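Local coordinates for oligopeptide ABC transporter, periplasmic oligopeptide-binding protein, putative (Thermotoga maritima MSB8, PDB 5IPW) that probably binds oligopeptides in the periplasm and delivers them to an ABC transporter for uptake, at residues 215-218 against 222-225; 136-141 against 200-205; 65-70 against 251-256. All blocks are in the same frame, centred on the assembly; numbering follows the deposited sequence.

Contact 1: residues 215-218 against 222-225; sequences GVHN and DLFN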
loop_
_atom_site.group_PDB
_atom_site.type_symbol
_atom_site.label_atom_id
_atom_site.label_comp_id
_atom_site.label_asym_id
_atom_site.label_seq_id
_atom_site.Cartn_x
_atom_site.Cartn_y
_atom_site.Cartn_z
ATOM N N GLY A 215 -2.770 -25.663 -28.697
ATOM C CA GLY A 215 -2.946 -26.270 -27.378
ATOM C C GLY A 215 -2.480 -25.383 -26.234
ATOM O O GLY A 215 -2.528 -25.791 -25.071
ATOM N N VAL A 216 -2.028 -24.171 -26.565
ATOM C CA VAL A 216 -1.578 -23.192 -25.570
ATOM C C VAL A 216 -2.128 -21.788 -25.861
ATOM O O VAL A 216 -2.720 -21.173 -24.977
ATOM C CB VAL A 216 -0.034 -23.155 -25.443
ATOM C CG1 VAL A 216 0.624 -22.981 -26.789
ATOM C CG2 VAL A 216 0.416 -22.044 -24.502
ATOM N N HIS A 217 -1.933 -21.286 -27.082
ATOM C CA HIS A 217 -2.392 -19.945 -27.460
ATOM C C HIS A 217 -3.611 -20.072 -28.368
ATOM O O HIS A 217 -3.478 -20.362 -29.560
ATOM C CB HIS A 217 -1.287 -19.152 -28.181
ATOM C CG HIS A 217 -0.032 -18.986 -27.380
ATOM N ND1 HIS A 217 1.216 -19.287 -27.882
ATOM C CD2 HIS A 217 0.170 -18.561 -26.110
ATOM C CE1 HIS A 217 2.130 -19.056 -26.959
ATOM N NE2 HIS A 217 1.522 -18.619 -25.873
ATOM N N ASN A 218 -4.794 -19.857 -27.799
ATOM C CA ASN A 218 -6.048 -19.970 -28.553
ATOM C C ASN A 218 -6.370 -18.709 -29.333
ATOM O O ASN A 218 -6.921 -18.776 -30.425
ATOM C CB ASN A 218 -7.219 -20.331 -27.630
ATOM C CG ASN A 218 -7.365 -21.833 -27.443
ATOM O OD1 ASN A 218 -7.698 -22.550 -28.387
ATOM N ND2 ASN A 218 -7.113 -22.317 -26.227
ATOM N N ASP A 222 -3.586 -14.329 -26.077
ATOM C CA ASP A 222 -2.919 -15.330 -25.243
ATOM C C ASP A 222 -1.424 -15.336 -25.508
ATOM O O ASP A 222 -0.626 -15.454 -24.579
ATOM C CB ASP A 222 -3.475 -16.732 -25.505
ATOM C CG ASP A 222 -4.937 -16.874 -25.125
ATOM O OD1 ASP A 222 -5.447 -16.063 -24.320
ATOM O OD2 ASP A 222 -5.576 -17.814 -25.646
ATOM N N LEU A 223 -1.059 -15.225 -26.781
ATOM C CA LEU A 223 0.341 -15.133 -27.179
ATOM C C LEU A 223 0.960 -13.846 -26.641
ATOM O O LEU A 223 2.067 -13.871 -26.110
ATOM C CB LEU A 223 0.483 -15.195 -28.704
ATOM C CG LEU A 223 1.901 -15.077 -29.282
ATOM C CD1 LEU A 223 2.832 -16.155 -28.745
ATOM C CD2 LEU A 223 1.867 -15.120 -30.805
ATOM N N PHE A 224 0.241 -12.732 -26.759
ATOM C CA PHE A 224 0.770 -11.454 -26.310
ATOM C C PHE A 224 1.038 -11.443 -24.814
ATOM O O PHE A 224 2.119 -11.042 -24.384
ATOM C CB PHE A 224 -0.165 -10.300 -26.665
ATOM C CG PHE A 224 0.438 -8.950 -26.411
ATOM C CD1 PHE A 224 0.324 -8.347 -25.166
ATOM C CD2 PHE A 224 1.143 -8.294 -27.408
ATOM C CE1 PHE A 224 0.890 -7.108 -24.922
ATOM C CE2 PHE A 224 1.708 -7.051 -27.175
ATOM C CZ PHE A 224 1.584 -6.458 -25.928
ATOM N N ASN A 225 0.055 -11.875 -24.031
ATOM C CA ASN A 225 0.188 -11.903 -22.576
ATOM C C ASN A 225 1.259 -12.881 -22.094
ATOM O O ASN A 225 1.880 -12.646 -21.060
ATOM C CB ASN A 225 -1.151 -12.224 -21.911
ATOM C CG ASN A 225 -2.206 -11.153 -22.158
ATOM O OD1 ASN A 225 -1.902 -9.962 -22.278
ATOM N ND2 ASN A 225 -3.459 -11.575 -22.231
#
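The imidazole of H217 has a methyl group over each face: L223 CD1 on the side of the helix, and V216 CG2, from the preceding residue, on the opposite one. Both sit toward the rim rather than over the centre. The setting is the start of helix 220-227 in a protein of the family 5 solute-binding type, where the loop folds back on the first turn and D222 supplies the N3-to-N-cap half of a capping box. L223 CD1 makes a CH-pi contact, 3.8 Å from the centroid of the H217 ring and 27° off its normal, and its closest ring atom is H217 CE1 at 3.5 Å. CG of L223 lies opposite the backbone N (chi1 179°), which brings CD1 over the imidazole; the same buried side chain also packs on F198 and M212. At the ring's nitrogens the partners are D226, whose OD2 is hydrogen-bonded to NE2, and V213, whose backbone N makes a weak bond with ND1; together they probably hold the ring's rotation, the D226 bond being the stronger of the two. Replacing H217 with an alanine would probably leave L223 CD1 without the flat surface it packs on and D226 without its imidazole partner. D222 O approaches H217 CD2 obliquely, at 3.6 Å. The carboxylate of D222 turns back toward the backbone N-H groups ahead of the helix: T219 N, at the N-cap, is hydrogen-bonded to OD2, and N218 N gives that same oxygen a weak second bond, 3.1 Å from N218 N to D222 OD2 and bent to 135°.

Contact 2: residues 136-141 against 200-205; sequences VNDIVG and PKYTPM
D138 holds out its carboxylate to two neighbouring side chains of the 200-205 loop, and each oxygen has its own partner. K201 NZ forms a salt bridge with D138 OD1, 3.2 Å away, using the syn lone pair of that oxygen, on the side of its twin. Y202 OH donates to D138 OD2; the modelled separation of Y202 OH and D138 OD2, 2.4 Å, is too short to be taken at face value at this resolution, so its exact length is doubtful, and only the pairing of hydroxyl and carboxylate should be read from it. The carboxylate comes to the edge of the tyrosine ring, near the ring plane, with its own plane turned 76° from it. Both loop side chains run at about a right angle to that of D138. K201 is fully extended, with CG anti to the backbone N (chi1 -173°), which carries the ammonium group alongside the tyrosine to its hydroxyl end. There NZ makes a further, weak bond to the phenol, 3.5 Å from K201 NZ to Y202 OH, while K201 CG lies over one face of the ring toward its rim. K196 adds a cation-pi contact to Y202. The carboxylate's charge is thus met directly by one cation, which probably favours its ionised state. The main chain is tied down too: D138 O is hydrogen-bonded to H199 NE2, T203 OG1 to K196 O and I139 O to T146 OG1. Inside the helix, G141 N reaches back five residues to V136 O, at 2.8 Å. The arrangement is a salt bridge with a tyrosine hydrogen bond, fastening a loop to the closing pi-type turn of helix 129-140 in the family 5 solute-binding fold.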
loop_
_atom_site.group_PDB
_atom_site.type_symbol
_atom_site.label_atom_id
_atom_site.label_comp_id
_atom_site.label_asym_id
_atom_site.label_seq_id
_atom_site.Cartn_x
_atom_site.Cartn_y
_atom_site.Cartn_z
ATOM N N VAL A 136 0.584 2.647 -22.856
ATOM C CA VAL A 136 -0.719 3.204 -22.468
ATOM C C VAL A 136 -1.752 3.028 -23.581
ATOM O O VAL A 136 -2.898 2.691 -23.295
ATOM C CB VAL A 136 -0.710 4.676 -21.939
ATOM C CG1 VAL A 136 0.664 5.131 -21.473
ATOM C CG2 VAL A 136 -1.285 5.661 -22.943
ATOM N N ASN A 137 -1.356 3.230 -24.836
ATOM C CA ASN A 137 -2.313 3.162 -25.947
ATOM C C ASN A 137 -2.611 1.748 -26.415
ATOM O O ASN A 137 -3.774 1.376 -26.566
ATOM C CB ASN A 137 -1.827 3.985 -27.139
ATOM C CG ASN A 137 -1.826 5.480 -26.859
ATOM O OD1 ASN A 137 -2.536 5.970 -25.976
ATOM N ND2 ASN A 137 -1.021 6.213 -27.612
ATOM N N ASP A 138 -1.559 0.968 -26.646
ATOM C CA ASP A 138 -1.684 -0.319 -27.323
ATOM C C ASP A 138 -1.731 -1.533 -26.389
ATOM O O ASP A 138 -1.911 -2.658 -26.862
ATOM C CB ASP A 138 -0.538 -0.479 -28.321
ATOM C CG ASP A 138 -0.539 0.603 -29.383
ATOM O OD1 ASP A 138 -1.629 0.937 -29.885
ATOM O OD2 ASP A 138 0.546 1.118 -29.721
ATOM N N ILE A 139 -1.563 -1.321 -25.083
ATOM C CA ILE A 139 -1.740 -2.400 -24.110
ATOM C C ILE A 139 -2.877 -2.050 -23.163
ATOM O O ILE A 139 -3.911 -2.721 -23.159
ATOM C CB ILE A 139 -0.443 -2.724 -23.327
ATOM C CG1 ILE A 139 0.680 -3.075 -24.318
ATOM C CG2 ILE A 139 -0.682 -3.869 -22.350
ATOM C CD1 ILE A 139 1.950 -3.621 -23.704
ATOM N N VAL A 140 -2.697 -0.996 -22.377
ATOM C CA VAL A 140 -3.724 -0.585 -21.431
ATOM C C VAL A 140 -4.972 -0.190 -22.219
ATOM O O VAL A 140 -6.067 -0.678 -21.935
ATOM C CB VAL A 140 -3.260 0.580 -20.532
ATOM C CG1 VAL A 140 -4.371 1.010 -19.582
ATOM C CG2 VAL A 140 -2.027 0.183 -19.730
ATOM N N GLY A 141 -4.789 0.657 -23.233
ATOM C CA GLY A 141 -5.899 1.160 -24.053
ATOM C C GLY A 141 -6.364 0.250 -25.177
ATOM O O GLY A 141 -7.050 0.703 -26.095
ATOM N N PRO A 200 -1.384 -7.122 -33.480
ATOM C CA PRO A 200 -2.035 -6.965 -34.791
ATOM C C PRO A 200 -2.041 -5.559 -35.397
ATOM O O PRO A 200 -2.110 -5.429 -36.616
ATOM C CB PRO A 200 -3.482 -7.410 -34.526
ATOM C CG PRO A 200 -3.627 -7.468 -33.044
ATOM C CD PRO A 200 -2.271 -7.822 -32.536
ATOM N N LYS A 201 -2.013 -4.526 -34.566
ATOM C CA LYS A 201 -1.909 -3.155 -35.063
ATOM C C LYS A 201 -0.597 -2.885 -35.802
ATOM O O LYS A 201 -0.567 -2.057 -36.711
ATOM C CB LYS A 201 -2.064 -2.144 -33.923
ATOM C CG LYS A 201 -2.129 -0.696 -34.391
ATOM C CD LYS A 201 -2.120 0.265 -33.217
ATOM C CE LYS A 201 -1.999 1.704 -33.690
ATOM N NZ LYS A 201 -1.952 2.654 -32.544
ATOM N N TYR A 202 0.479 -3.563 -35.409
ATOM C CA TYR A 202 1.797 -3.324 -35.994
ATOM C C TYR A 202 2.292 -4.472 -36.854
ATOM O O TYR A 202 3.236 -4.301 -37.624
ATOM C CB TYR A 202 2.812 -3.018 -34.886
ATOM C CG TYR A 202 2.429 -1.791 -34.093
ATOM C CD1 TYR A 202 2.714 -0.513 -34.568
ATOM C CD2 TYR A 202 1.740 -1.905 -32.893
ATOM C CE1 TYR A 202 2.342 0.616 -33.859
ATOM C CE2 TYR A 202 1.363 -0.779 -32.176
ATOM C CZ TYR A 202 1.667 0.479 -32.663
ATOM O OH TYR A 202 1.295 1.597 -31.954
ATOM N N THR A 203 1.654 -5.631 -36.741
ATOM C CA THR A 203 2.091 -6.825 -37.454
ATOM C C THR A 203 0.915 -7.465 -38.177
ATOM O O THR A 203 -0.181 -7.537 -37.622
ATOM C CB THR A 203 2.684 -7.830 -36.462
ATOM O OG1 THR A 203 3.695 -7.173 -35.692
ATOM C CG2 THR A 203 3.288 -9.032 -37.174
ATOM N N PRO A 204 1.128 -7.922 -39.424
ATOM C CA PRO A 204 0.075 -8.680 -40.098
ATOM C C PRO A 204 -0.394 -9.874 -39.264
ATOM O O PRO A 204 0.427 -10.648 -38.768
ATOM C CB PRO A 204 0.738 -9.171 -41.394
ATOM C CG PRO A 204 1.995 -8.388 -41.560
ATOM C CD PRO A 204 2.234 -7.559 -40.331
ATOM N N MET A 205 -1.707 -10.019 -39.129
ATOM C CA MET A 205 -2.286 -11.104 -38.347
ATOM C C MET A 205 -1.796 -12.485 -38.780
ATOM O O MET A 205 -1.691 -13.382 -37.952
ATOM C CB MET A 205 -3.815 -11.049 -38.419
ATOM C CG MET A 205 -4.513 -11.937 -37.401
ATOM S SD MET A 205 -4.095 -11.525 -35.695
ATOM C CE MET A 205 -5.360 -10.308 -35.337
#

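Contact 3: residues 65-70 against 251-256; sequences RVWKGP and QFYILE
W67 and Y253 lie with their planes 14° from parallel, one above the other but slid so far that the rings barely overlap. The centroid of the W67 six-membered ring is 4.9 Å from that of the Y253 ring, and the contact is carried by the outer part of the indole: W67 CZ2 meets Y253 CD2 at 3.7 Å, and W67 CH2 meets the same Y253 CD2 at 3.8 Å. Y253 CD2 lies over an indole face, toward its rim. The β-carbon shares in the packing, Y253 CB being 3.8 Å from W67 CZ2. Different first torsions bring the rings together. In W67, CG stands between the backbone N and the carbonyl carbon (chi1 79°), which folds the indole back along its own chain, so that the CA of G69 rests over the centre of its other face with P70 N beside it. In Y253 CG is anti to the backbone N (chi1 -179°), and the phenol reaches out past the tryptophan to place OH in a hydrogen bond with L231 O. One face of the indole is thus covered by G69 and P70, and the rim of the other is met by the tyrosine, while H279 meets the indole edge-to-face. No hydrogen bond joins the two segments, and the pair is buried. In the mixed sheet, strand 276-281 runs between strands 62-67 and 252-257, pairing with W67 through the backbone of E280, so the two aromatics meet across an intervening strand; helix 73-80 packs on them, with I76 touching both side chains.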
loop_
_atom_site.group_PDB
_atom_site.type_symbol
_atom_site.label_atom_id
_atom_site.label_comp_id
_atom_site.label_asym_id
_atom_site.label_seq_id
_atom_site.Cartn_x
_atom_site.Cartn_y
_atom_site.Cartn_z
ATOM N N ARG A 65 15.799 -16.909 -1.242
ATOM C CA ARG A 65 14.449 -16.770 -0.717
ATOM C C ARG A 65 13.659 -18.047 -0.987
ATOM O O ARG A 65 14.169 -19.001 -1.587
ATOM C CB ARG A 65 13.731 -15.603 -1.390
ATOM C CG ARG A 65 14.443 -14.265 -1.351
ATOM C CD ARG A 65 13.583 -13.190 -2.019
ATOM N NE ARG A 65 12.990 -12.268 -1.051
ATOM C CZ ARG A 65 11.699 -11.950 -0.954
ATOM N NH1 ARG A 65 10.794 -12.466 -1.770
ATOM N NH2 ARG A 65 11.306 -11.084 -0.024
ATOM N N VAL A 66 12.403 -18.048 -0.561
ATOM C CA VAL A 66 11.486 -19.137 -0.865
ATOM C C VAL A 66 10.143 -18.581 -1.334
ATOM O O VAL A 66 9.682 -17.555 -0.832
ATOM C CB VAL A 66 11.266 -20.065 0.363
ATOM C CG1 VAL A 66 12.570 -20.724 0.771
ATOM C CG2 VAL A 66 10.679 -19.310 1.542
ATOM N N TRP A 67 9.517 -19.268 -2.289
ATOM C CA TRP A 67 8.158 -18.908 -2.731
ATOM C C TRP A 67 7.258 -20.128 -2.997
ATOM O O TRP A 67 7.716 -21.277 -3.021
ATOM C CB TRP A 67 8.222 -17.999 -3.964
ATOM C CG TRP A 67 8.484 -18.689 -5.279
ATOM C CD1 TRP A 67 9.222 -19.819 -5.497
ATOM C CD2 TRP A 67 8.032 -18.255 -6.566
ATOM N NE1 TRP A 67 9.244 -20.123 -6.837
ATOM C CE2 TRP A 67 8.521 -19.177 -7.515
ATOM C CE3 TRP A 67 7.258 -17.175 -7.008
ATOM C CZ2 TRP A 67 8.258 -19.056 -8.881
ATOM C CZ3 TRP A 67 6.994 -17.054 -8.365
ATOM C CH2 TRP A 67 7.493 -17.992 -9.286
ATOM N N LYS A 68 5.978 -19.844 -3.212
ATOM C CA LYS A 68 4.957 -20.869 -3.462
ATOM C C LYS A 68 4.670 -21.094 -4.959
ATOM O O LYS A 68 3.543 -21.420 -5.338
ATOM C CB LYS A 68 3.672 -20.480 -2.728
ATOM C CG LYS A 68 3.819 -20.517 -1.216
ATOM C CD LYS A 68 2.582 -19.986 -0.517
ATOM C CE LYS A 68 2.692 -20.177 0.985
ATOM N NZ LYS A 68 1.591 -19.483 1.697
ATOM N N GLY A 69 5.698 -20.933 -5.797
ATOM C CA GLY A 69 5.579 -21.115 -7.242
ATOM C C GLY A 69 4.828 -19.998 -7.952
ATOM O O GLY A 69 4.476 -18.985 -7.335
ATOM N N PRO A 70 4.549 -20.187 -9.255
ATOM C CA PRO A 70 3.911 -19.191 -10.125
ATOM C C PRO A 70 2.739 -18.446 -9.497
ATOM O O PRO A 70 2.524 -17.274 -9.784
ATOM C CB PRO A 70 3.442 -20.030 -11.308
ATOM C CG PRO A 70 4.466 -21.113 -11.407
ATOM C CD PRO A 70 4.901 -21.411 -10.001
ATOM N N GLN A 251 12.243 -25.926 -9.498
ATOM C CA GLN A 251 12.248 -25.760 -8.043
ATOM C C GLN A 251 13.032 -24.519 -7.621
ATOM O O GLN A 251 12.738 -23.927 -6.588
ATOM C CB GLN A 251 12.748 -27.018 -7.317
ATOM C CG GLN A 251 14.254 -27.243 -7.301
ATOM C CD GLN A 251 14.699 -28.108 -6.127
ATOM O OE1 GLN A 251 14.092 -28.080 -5.050
ATOM N NE2 GLN A 251 15.773 -28.870 -6.324
ATOM N N PHE A 252 14.022 -24.136 -8.427
ATOM C CA PHE A 252 14.746 -22.883 -8.230
ATOM C C PHE A 252 14.444 -21.882 -9.350
ATOM O O PHE A 252 14.893 -22.043 -10.484
ATOM C CB PHE A 252 16.246 -23.152 -8.094
ATOM C CG PHE A 252 16.584 -23.991 -6.899
ATOM C CD1 PHE A 252 16.329 -23.519 -5.617
ATOM C CD2 PHE A 252 17.114 -25.267 -7.048
ATOM C CE1 PHE A 252 16.615 -24.294 -4.506
ATOM C CE2 PHE A 252 17.401 -26.050 -5.940
ATOM C CZ PHE A 252 17.152 -25.562 -4.666
ATOM N N TYR A 253 13.647 -20.871 -9.014
ATOM C CA TYR A 253 13.349 -19.761 -9.917
ATOM C C TYR A 253 14.420 -18.695 -9.722
ATOM O O TYR A 253 14.523 -18.104 -8.646
ATOM C CB TYR A 253 11.966 -19.195 -9.612
ATOM C CG TYR A 253 11.541 -18.057 -10.507
ATOM C CD1 TYR A 253 11.586 -18.175 -11.893
ATOM C CD2 TYR A 253 11.061 -16.864 -9.966
ATOM C CE1 TYR A 253 11.182 -17.133 -12.711
ATOM C CE2 TYR A 253 10.653 -15.822 -10.777
ATOM C CZ TYR A 253 10.720 -15.961 -12.145
ATOM O OH TYR A 253 10.319 -14.917 -12.949
ATOM N N ILE A 254 15.230 -18.466 -10.752
ATOM C CA ILE A 254 16.408 -17.610 -10.621
ATOM C C ILE A 254 16.292 -16.309 -11.404
ATOM O O ILE A 254 15.972 -16.316 -12.598
ATOM C CB ILE A 254 17.694 -18.342 -11.049
ATOM C CG1 ILE A 254 17.866 -19.619 -10.203
ATOM C CG2 ILE A 254 18.901 -17.423 -10.890
ATOM C CD1 ILE A 254 19.072 -20.469 -10.556
ATOM N N LEU A 255 16.565 -15.200 -10.712
ATOM C CA LEU A 255 16.703 -13.888 -11.347
ATOM C C LEU A 255 18.172 -13.504 -11.417
ATOM O O LEU A 255 18.911 -13.694 -10.465
ATOM C CB LEU A 255 15.933 -12.817 -10.588
ATOM C CG LEU A 255 14.490 -13.135 -10.218
ATOM C CD1 LEU A 255 14.014 -12.164 -9.165
ATOM C CD2 LEU A 255 13.569 -13.087 -11.421
ATOM N N GLU A 256 18.588 -12.982 -12.560
ATOM C CA GLU A 256 19.955 -12.538 -12.769
ATOM C C GLU A 256 19.963 -11.019 -12.923
ATOM O O GLU A 256 18.995 -10.412 -13.397
ATOM C CB GLU A 256 20.536 -13.205 -14.017
ATOM C CG GLU A 256 22.002 -12.911 -14.277
ATOM C CD GLU A 256 22.537 -13.634 -15.504
ATOM O OE1 GLU A 256 23.510 -14.403 -15.361
ATOM O OE2 GLU A 256 21.992 -13.438 -16.609
#

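Contacts 1 and 2 are neighbours, their centres 16 Å apart, and they meet where F224, on the helix of contact 1, packs on I139, on the helix of contact 2; F224 CZ is 3.6 Å from I139 CD1. Along the chain they follow in series, contact 2 closing before contact 1 opens. Contact 3 bridges a much longer span, from residues 65-70 to 251-256, and both of the others fall within it. In space, its nearest atoms are about 12 Å from contact 1 and about 18 Å from contact 2. Two loop-to-helix junctions thus adjoin each other, while the sheet contact stands apart from both.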